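Local coordinates for putative transcriptional regulator protein, LacI family (Rhizobium etli, PDB 3MIZ) that probably binds regulatory DNA sequences as a transcription factor, likely acting as a repressor, and probably responds to a small effector through its periplasmic-binding-protein-like core, at the interface of chains A and B. Numbering follows the deposited sequence. Chains: chain A/B, Putative transcriptional regulator protein, LacI family.

Contact 1 and contact 2 lie on one two-fold symmetric interface, the centres of their C-alpha atoms about 27 Å apart, and share no residue. Contact 1 joins the start of helix 206-217 and the loops at A:Tyr28 and A:Phe235 to the short helix 236-239 of the other chain, with a direct and a water-mediated polar link. Contact 2 is mainly apolar and uses strands 15-20 and 46-51 with helix 56-68. Each has a twin with the chains exchanged, that of contact 2 overlapping it through the leucine pair. The 27 Å spacing spreads the grip, consistent with the dimer usual for LacI-family regulators.

Contact 1: the interface of chains A and B. Residues chain A 28, 207, 235; chain B 237.
The short helix 236-239 of chain B offers B:Thr237 to a surface of chain A built from A:Tyr28, A:Phe235 and A:Glu207, the last near the start of helix 206-217. The two branches of the threonine do different work. With chi1 at -65°, OG1 stands beside the backbone N and faces the tyrosine, while the methyl CG2 is anti to that N and points toward the glutamate and phenylalanine. The hydroxyl OG1 of B:Thr237 hydrogen-bonds the phenol OH of A:Tyr28 at 3.1 Å; either hydroxyl could be the donor, and the tyrosine is poorly ordered, so this link may be loose. The methyl CG2 of B:Thr237 rests on the carboxylate carbon CD of A:Glu207 at 3.6 Å, the two side chains crossing at about a right angle. The same methyl, CG2 of B:Thr237, also comes to 4.1 Å from CE2 on the rim of the A:Phe235 ring. The extended glutamate splits its carboxylate oxygens between two tasks. OE1 of A:Glu207 sits 3.4 Å above the plane of the A:Tyr28 ring, near its rim, a position as uncertain as the ring itself. OE2 of A:Glu207 turns to water 1 at 2.6 Å. The same water meets the backbone carbonyl O of B:Thr237, also at 2.6 Å, and the angle OE2-water-O is close to 112°.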
ATOM      1  N   TYR A  28      -0.236  -3.484  -2.804  1.00 47.78           N
ATOM      2  CA  TYR A  28       0.299  -2.823  -3.991  1.00 45.46           C
ATOM      3  C   TYR A  28      -0.436  -3.293  -5.239  1.00 42.08           C
ATOM      4  O   TYR A  28       0.031  -3.093  -6.358  1.00 40.32           O
ATOM      5  CB  TYR A  28       1.787  -3.140  -4.154  1.00 49.32           C
ATOM      6  CG  TYR A  28       2.531  -3.331  -2.854  1.00 52.64           C
ATOM      7  CD1 TYR A  28       2.479  -2.370  -1.846  1.00 54.02           C
ATOM      8  CD2 TYR A  28       3.303  -4.470  -2.638  1.00 54.95           C
ATOM      9  CE1 TYR A  28       3.178  -2.540  -0.652  1.00 56.46           C
ATOM     10  CE2 TYR A  28       4.006  -4.651  -1.450  1.00 57.01           C
ATOM     11  CZ  TYR A  28       3.940  -3.683  -0.462  1.00 56.81           C
ATOM     12  OH  TYR A  28       4.638  -3.861   0.709  1.00 58.38           O
ATOM     13  N   GLU A 207       9.404   0.080  -5.278  1.00 10.43           N
ATOM     14  CA  GLU A 207       9.640   0.059  -3.849  1.00 12.87           C
ATOM     15  C   GLU A 207      11.144   0.018  -3.556  1.00 12.40           C
ATOM     16  O   GLU A 207      11.646   0.796  -2.746  1.00 11.42           O
ATOM     17  CB  GLU A 207       8.943  -1.161  -3.228  1.00 13.82           C
ATOM     18  CG  GLU A 207       8.819  -1.075  -1.733  1.00 19.30           C
ATOM     19  CD  GLU A 207       8.013  -2.213  -1.150  1.00 19.88           C
ATOM     20  OE1 GLU A 207       6.932  -2.518  -1.701  1.00 23.43           O
ATOM     21  OE2 GLU A 207       8.457  -2.790  -0.137  1.00 21.36           O
ATOM     22  N   PHE A 235       4.219   2.311  -8.819  1.00 13.13           N
ATOM     23  CA  PHE A 235       3.576   2.276  -7.510  1.00 14.89           C
ATOM     24  C   PHE A 235       3.578   3.747  -7.107  1.00 16.46           C
ATOM     25  O   PHE A 235       4.585   4.253  -6.621  1.00 16.13           O
ATOM     26  CB  PHE A 235       4.427   1.429  -6.551  1.00 16.29           C
ATOM     27  CG  PHE A 235       3.896   1.357  -5.139  1.00 18.62           C
ATOM     28  CD1 PHE A 235       2.532   1.408  -4.876  1.00 21.76           C
ATOM     29  CD2 PHE A 235       4.776   1.190  -4.072  1.00 20.79           C
ATOM     30  CE1 PHE A 235       2.049   1.293  -3.570  1.00 22.93           C
ATOM     31  CE2 PHE A 235       4.303   1.071  -2.763  1.00 23.67           C
ATOM     32  CZ  PHE A 235       2.935   1.122  -2.512  1.00 21.94           C
TER
ATOM     33  N   THR B 237       6.386  -0.499   4.396  1.00 19.95           N
ATOM     34  CA  THR B 237       6.916  -0.298   3.053  1.00 20.76           C
ATOM     35  C   THR B 237       7.953   0.832   3.045  1.00 19.97           C
ATOM     36  O   THR B 237       8.981   0.762   2.366  1.00 19.50           O
ATOM     37  CB  THR B 237       5.772   0.050   2.081  1.00 23.35           C
ATOM     38  OG1 THR B 237       4.894  -1.078   1.964  1.00 26.27           O
ATOM     39  CG2 THR B 237       6.311   0.421   0.714  1.00 22.93           C
TER
HETATM   40  O   HOH W   1      10.182  -1.215   1.111  1.00 13.52           O

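Contact 2: the interface of chains A and B. Residues chain A 48-50, 65-66, 69; chain B 15, 46, 48.
Strands 46-51 of the two chains meet at an angle, running roughly in opposite directions, and the carbonyl O of A:Ile49 comes to 3.5 Å from CA of B:Leu48. B:Leu48 is the main intruder, burying 91 Å² against chain A. Its branches part company: CD2 of B:Leu48 reaches CE1 of the A:Phe66 ring at 3.8 Å, and CD1 of B:Leu48 meets its symmetry counterpart, CD1 of A:Leu48, at 4.2 Å. CB of A:Ala50 also lies near CD2, so strand and helix of chain A both border this methyl. The selenomethionine A:Met65 is poorly ordered and its distances are approximate; its selenium packs about 4.0 Å from CG of B:Leu48, the two side chains lying alongside and pointing opposite ways.

Beyond the selenium, a bend at chi3 (-77°) turns the methyl CE of A:Met65 tip to tip toward B:Thr15 and B:Thr46. CE of A:Met65 lies about 3.6 Å from CB of B:Thr46. The modelled approaches of this methyl to the threonine hydroxyls are too short to be real and carry no weight. The threonines are tied to each other within chain B, OG1 of B:Thr15 donating to OG1 of B:Thr46 at 2.7 Å; this bond ties strand 15-20 to strand 46-51. On the chain A side, CG of A:Met65 lies in plane at the edge of the A:His69 ring, which flanks the base of the side chain.

In the fold, the patch joins helix 56-68 and strand 46-51 of chain A to strands 15-20 and 46-51 of chain B, and the leucine pair places it at the two-fold axis.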
ATOM      1  N   LEU A  48     -18.073  -8.267  -3.679  1.00 13.44           N
ATOM      2  CA  LEU A  48     -17.771  -8.823  -2.366  1.00 11.96           C
ATOM      3  C   LEU A  48     -16.393  -9.456  -2.482  1.00 13.83           C
ATOM      4  O   LEU A  48     -16.141 -10.241  -3.400  1.00 15.41           O
ATOM      5  CB  LEU A  48     -18.787  -9.893  -1.968  1.00 15.01           C
ATOM      6  CG  LEU A  48     -20.127  -9.405  -1.413  1.00 15.01           C
ATOM      7  CD1 LEU A  48     -21.035 -10.605  -1.114  1.00 17.60           C
ATOM      8  CD2 LEU A  48     -19.874  -8.597  -0.142  1.00 15.68           C
ATOM      9  N   ILE A  49     -15.510  -9.118  -1.550  1.00 11.81           N
ATOM     10  CA  ILE A  49     -14.147  -9.636  -1.560  1.00 12.46           C
ATOM     11  C   ILE A  49     -13.868 -10.648  -0.436  1.00 13.24           C
ATOM     12  O   ILE A  49     -14.288 -10.450   0.702  1.00 11.01           O
ATOM     13  CB  ILE A  49     -13.139  -8.468  -1.421  1.00 12.77           C
ATOM     14  CG1 ILE A  49     -13.393  -7.420  -2.508  1.00 12.58           C
ATOM     15  CG2 ILE A  49     -11.717  -8.996  -1.505  1.00 14.23           C
ATOM     16  CD1 ILE A  49     -12.497  -6.179  -2.360  1.00 17.70           C
ATOM     17  N   ALA A  50     -13.160 -11.728  -0.774  1.00 12.41           N
ATOM     18  CA  ALA A  50     -12.774 -12.758   0.194  1.00 12.06           C
ATOM     19  C   ALA A  50     -11.292 -13.066  -0.034  1.00 11.32           C
ATOM     20  O   ALA A  50     -10.861 -13.210  -1.171  1.00 11.80           O
ATOM     21  CB  ALA A  50     -13.610 -14.020  -0.001  1.00 14.68           C
HETATM   22  N   MSE A  65     -18.805 -20.924  -0.040  1.00 27.40           N
HETATM   23  CA  MSE A  65     -19.536 -19.772   0.478  1.00 30.10           C
HETATM   24  C   MSE A  65     -20.147 -18.952  -0.653  1.00 29.44           C
HETATM   25  O   MSE A  65     -21.306 -18.539  -0.573  1.00 29.85           O
HETATM   26  CB  MSE A  65     -18.614 -18.876   1.309  1.00 33.97           C
HETATM   27  CG  MSE A  65     -19.156 -17.458   1.520  1.00 40.34           C
HETATM   28 SE   MSE A  65     -18.185 -16.499   2.881  1.00 52.15          SE
HETATM   29  CE  MSE A  65     -18.991 -17.380   4.397  1.00 48.09           C
ATOM     30  N   PHE A  66     -19.370 -18.702  -1.703  1.00 28.62           N
ATOM     31  CA  PHE A  66     -19.885 -17.919  -2.819  1.00 27.77           C
ATOM     32  C   PHE A  66     -21.046 -18.603  -3.528  1.00 27.82           C
ATOM     33  O   PHE A  66     -22.001 -17.943  -3.936  1.00 28.63           O
ATOM     34  CB  PHE A  66     -18.772 -17.585  -3.820  1.00 28.44           C
ATOM     35  CG  PHE A  66     -17.940 -16.392  -3.421  1.00 29.22           C
ATOM     36  CD1 PHE A  66     -18.505 -15.350  -2.690  1.00 29.52           C
ATOM     37  CD2 PHE A  66     -16.606 -16.293  -3.796  1.00 29.46           C
ATOM     38  CE1 PHE A  66     -17.754 -14.225  -2.339  1.00 30.93           C
ATOM     39  CE2 PHE A  66     -15.848 -15.169  -3.449  1.00 29.51           C
ATOM     40  CZ  PHE A  66     -16.422 -14.139  -2.721  1.00 28.38           C
ATOM     41  N   HIS A  69     -24.122 -18.102  -1.522  1.00 31.65           N
ATOM     42  CA  HIS A  69     -24.628 -16.735  -1.608  1.00 29.88           C
ATOM     43  C   HIS A  69     -25.119 -16.318  -2.996  1.00 28.76           C
ATOM     44  O   HIS A  69     -25.490 -15.161  -3.206  1.00 26.70           O
ATOM     45  CB  HIS A  69     -23.547 -15.765  -1.123  1.00 30.92           C
ATOM     46  CG  HIS A  69     -23.359 -15.764   0.364  1.00 33.60           C
ATOM     47  ND1 HIS A  69     -24.249 -15.161   1.227  1.00 34.51           N
ATOM     48  CD2 HIS A  69     -22.382 -16.289   1.141  1.00 34.71           C
ATOM     49  CE1 HIS A  69     -23.827 -15.312   2.470  1.00 34.61           C
ATOM     50  NE2 HIS A  69     -22.696 -15.993   2.445  1.00 35.08           N
TER
ATOM     51  N   THR B  15     -20.063 -15.669   9.613  1.00 18.24           N
ATOM     52  CA  THR B  15     -19.463 -14.782   8.628  1.00 18.67           C
ATOM     53  C   THR B  15     -19.572 -13.337   9.098  1.00 18.27           C
ATOM     54  O   THR B  15     -20.656 -12.870   9.454  1.00 18.19           O
ATOM     55  CB  THR B  15     -20.166 -14.922   7.258  1.00 18.09           C
ATOM     56  OG1 THR B  15     -20.051 -16.278   6.805  1.00 22.19           O
ATOM     57  CG2 THR B  15     -19.531 -13.997   6.227  1.00 17.98           C
ATOM     58  N   THR B  46     -15.567 -16.597   8.643  1.00 20.51           N
ATOM     59  CA  THR B  46     -15.183 -16.146   7.318  1.00 18.22           C
ATOM     60  C   THR B  46     -15.442 -14.651   7.254  1.00 16.43           C
ATOM     61  O   THR B  46     -16.317 -14.132   7.954  1.00 14.36           O
ATOM     62  CB  THR B  46     -15.994 -16.869   6.243  1.00 20.49           C
ATOM     63  OG1 THR B  46     -17.390 -16.725   6.525  1.00 25.73           O
ATOM     64  CG2 THR B  46     -15.645 -18.349   6.230  1.00 22.66           C
ATOM     65  N   LEU B  48     -16.110 -11.285   4.650  1.00 13.44           N
ATOM     66  CA  LEU B  48     -16.493 -10.775   3.339  1.00 11.96           C
ATOM     67  C   LEU B  48     -16.335  -9.265   3.411  1.00 13.83           C
ATOM     68  O   LEU B  48     -16.845  -8.626   4.336  1.00 15.41           O
ATOM     69  CB  LEU B  48     -17.945 -11.118   3.011  1.00 15.01           C
ATOM     70  CG  LEU B  48     -18.227 -12.533   2.502  1.00 15.01           C
ATOM     71  CD1 LEU B  48     -19.733 -12.713   2.271  1.00 17.60           C
ATOM     72  CD2 LEU B  48     -17.457 -12.756   1.202  1.00 15.68           C
TER